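PDB 4E9X: multicopper oxidase from Uncultured bacterium, which couples the one-electron oxidation of substrates at a mononuclear copper to the reduction of dioxygen to water at a trinuclear copper cluster. Local coordinates for the interface of chains A and B. Coordinates in Å, arbitrary orientation; residue numbers count along the deposited sequence, not the author numbering. Chains: chain A/B, Multicopper oxidase.

The interface of chains A and B. Residues chain A 60, 62, 102, 104, 106, 234; chain B 204, 206, 252, 254.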
loop_
_atom_site.group_PDB
_atom_site.type_symbol
_atom_site.label_atom_id
_atom_site.label_comp_id
_atom_site.label_asym_id
_atom_site.label_seq_id
_atom_site.Cartn_x
_atom_site.Cartn_y
_atom_site.Cartn_z
ATOM N N HIS A 60 6.590 -11.450 20.722
ATOM C CA HIS A 60 5.994 -10.136 20.848
ATOM C C HIS A 60 4.486 -10.209 20.611
ATOM O O HIS A 60 3.975 -10.914 19.723
ATOM C CB HIS A 60 6.636 -9.180 19.832
ATOM C CG HIS A 60 5.861 -7.899 19.694
ATOM N ND1 HIS A 60 5.664 -7.003 20.727
ATOM C CD2 HIS A 60 5.250 -7.362 18.599
ATOM C CE1 HIS A 60 4.914 -6.001 20.283
ATOM N NE2 HIS A 60 4.672 -6.180 18.982
ATOM N N HIS A 62 1.564 -8.265 19.460
ATOM C CA HIS A 62 1.358 -7.094 18.626
ATOM C C HIS A 62 -0.022 -6.552 18.887
ATOM O O HIS A 62 -1.023 -7.147 18.543
ATOM C CB HIS A 62 1.621 -7.490 17.168
ATOM C CG HIS A 62 1.486 -6.316 16.214
ATOM N ND1 HIS A 62 2.446 -6.086 15.232
ATOM C CD2 HIS A 62 0.529 -5.345 16.028
ATOM C CE1 HIS A 62 2.039 -5.031 14.519
ATOM N NE2 HIS A 62 0.891 -4.570 15.028
ATOM N N TRP A 102 -2.313 -9.943 17.360
ATOM C CA TRP A 102 -1.587 -11.150 16.920
ATOM C C TRP A 102 -0.280 -11.229 17.676
ATOM O O TRP A 102 0.048 -10.327 18.428
ATOM C CB TRP A 102 -1.397 -11.163 15.429
ATOM C CG TRP A 102 -0.582 -10.101 14.741
ATOM C CD1 TRP A 102 -0.748 -8.753 14.800
ATOM C CD2 TRP A 102 0.518 -10.359 13.852
ATOM N NE1 TRP A 102 0.214 -8.149 13.985
ATOM C CE2 TRP A 102 0.995 -9.106 13.401
ATOM C CE3 TRP A 102 1.159 -11.520 13.371
ATOM C CZ2 TRP A 102 2.075 -9.015 12.517
ATOM C CZ3 TRP A 102 2.226 -11.426 12.500
ATOM C CH2 TRP A 102 2.689 -10.160 12.073
ATOM N N HIS A 104 3.972 -12.808 17.424
ATOM C CA HIS A 104 4.966 -13.295 16.482
ATOM C C HIS A 104 6.361 -13.207 17.097
ATOM O O HIS A 104 6.562 -12.389 18.016
ATOM C CB HIS A 104 4.952 -12.507 15.159
ATOM C CG HIS A 104 5.137 -11.016 15.214
ATOM N ND1 HIS A 104 6.347 -10.395 15.359
ATOM C CD2 HIS A 104 4.217 -10.024 15.135
ATOM C CE1 HIS A 104 6.158 -9.061 15.364
ATOM N NE2 HIS A 104 4.874 -8.804 15.209
ATOM N N HIS A 106 10.107 -11.925 17.588
ATOM C CA HIS A 106 10.760 -10.657 17.304
ATOM C C HIS A 106 12.288 -10.765 17.242
ATOM O O HIS A 106 12.987 -9.758 17.354
ATOM C CB HIS A 106 10.317 -9.587 18.324
ATOM C CG HIS A 106 10.064 -8.244 17.721
ATOM N ND1 HIS A 106 11.085 -7.464 17.235
ATOM C CD2 HIS A 106 8.926 -7.530 17.544
ATOM C CE1 HIS A 106 10.577 -6.345 16.764
ATOM N NE2 HIS A 106 9.270 -6.339 16.938
ATOM N N GLY A 234 1.877 -6.112 9.344
ATOM C CA GLY A 234 1.559 -5.622 10.666
ATOM C C GLY A 234 0.093 -5.283 10.874
ATOM O O GLY A 234 -0.396 -5.346 12.005
ATOM N N HIS B 204 5.024 0.950 12.872
ATOM C CA HIS B 204 4.335 0.330 13.995
ATOM C C HIS B 204 4.977 0.773 15.315
ATOM O O HIS B 204 6.193 0.621 15.473
ATOM C CB HIS B 204 4.454 -1.191 13.860
ATOM C CG HIS B 204 4.016 -1.967 15.067
ATOM N ND1 HIS B 204 2.793 -1.729 15.701
ATOM C CD2 HIS B 204 4.614 -2.944 15.761
ATOM C CE1 HIS B 204 2.683 -2.572 16.747
ATOM N NE2 HIS B 204 3.779 -3.340 16.840
ATOM N N HIS B 206 5.309 0.009 19.169
ATOM C CA HIS B 206 4.986 -0.852 20.331
ATOM C C HIS B 206 4.504 -0.029 21.484
ATOM O O HIS B 206 4.845 1.153 21.585
ATOM C CB HIS B 206 6.230 -1.659 20.743
ATOM C CG HIS B 206 6.695 -2.683 19.773
ATOM N ND1 HIS B 206 7.225 -3.865 20.250
ATOM C CD2 HIS B 206 6.748 -2.755 18.415
ATOM C CE1 HIS B 206 7.612 -4.620 19.216
ATOM N NE2 HIS B 206 7.320 -4.008 18.089
ATOM N N HIS B 252 8.961 0.974 14.584
ATOM C CA HIS B 252 9.718 0.569 13.411
ATOM C C HIS B 252 8.855 0.276 12.216
ATOM O O HIS B 252 7.660 0.051 12.347
ATOM C CB HIS B 252 10.543 -0.687 13.771
ATOM C CG HIS B 252 9.708 -1.889 14.088
ATOM N ND1 HIS B 252 9.217 -2.796 13.166
ATOM C CD2 HIS B 252 9.240 -2.312 15.273
ATOM C CE1 HIS B 252 8.508 -3.710 13.759
ATOM N NE2 HIS B 252 8.501 -3.468 15.085
ATOM N N HIS B 254 7.374 -2.236 9.774
ATOM C CA HIS B 254 7.034 -3.636 9.955
ATOM C C HIS B 254 7.173 -4.434 8.663
ATOM O O HIS B 254 6.886 -5.646 8.669
ATOM C CB HIS B 254 5.603 -3.715 10.498
ATOM C CG HIS B 254 5.294 -4.927 11.309
ATOM N ND1 HIS B 254 5.313 -6.244 10.852
ATOM C CD2 HIS B 254 4.892 -5.017 12.610
ATOM C CE1 HIS B 254 4.975 -7.073 11.833
ATOM N NE2 HIS B 254 4.692 -6.359 12.939
#
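A:His62 and B:His204 meet face to face at the seam between the two chains: their imidazole centroids are 3.7 Å apart and the planes differ by 6°. With CG anti to the backbone N (chi1 -178°), the A:His62 ring lies between B:His204 on one face and A:Trp102 on the other, the indole NE1 3.1 Å above its plane. A:His60, from the same strand, forms a parallel stack with B:His206, centroids 3.8 Å apart and planes 16° off, the two side chains arriving from opposite directions. Turned roughly at right angles, A:His104 meets B:His254 edge to face, and A:His106 does likewise with both B:His206 and B:His252.

B:His254 touches a wider set of groups. The benzo carbon CZ2 of A:Trp102 lies near its CE1, its CD2 sits at the in-plane edge of A:His62, and CA of A:Gly234 stands over the centre of its face, 3.7 Å from the centroid, a CH-pi contact.

These eight histidines form four HXH motifs, two from each chain, and their nitrogens converge on the dioxygen and copper site that the two subunits build together. A:His60 and B:His204 are, by family precedent, the type 2 copper pair. A:His62 and A:His104 bind one type 3 copper, and B:His254 is its third donor: its NE2 is 3.2 Å from A:His62 ND1 and 3.3 Å from A:His104 NE2, as a shared metal requires. With an alanine in place of A:His62, the copper would probably lose a nitrogen donor and B:His204 the ring stacked on its face, leaving a gap between B:His204 and A:Trp102. B:His206 and B:His252 bind the other type 3 copper, with A:His106 the third donor: its NE2 lies 3.2 Å from B:His206 NE2 and 3.5 Å from B:His252 NE2, the latter in the plane of the A:His106 ring.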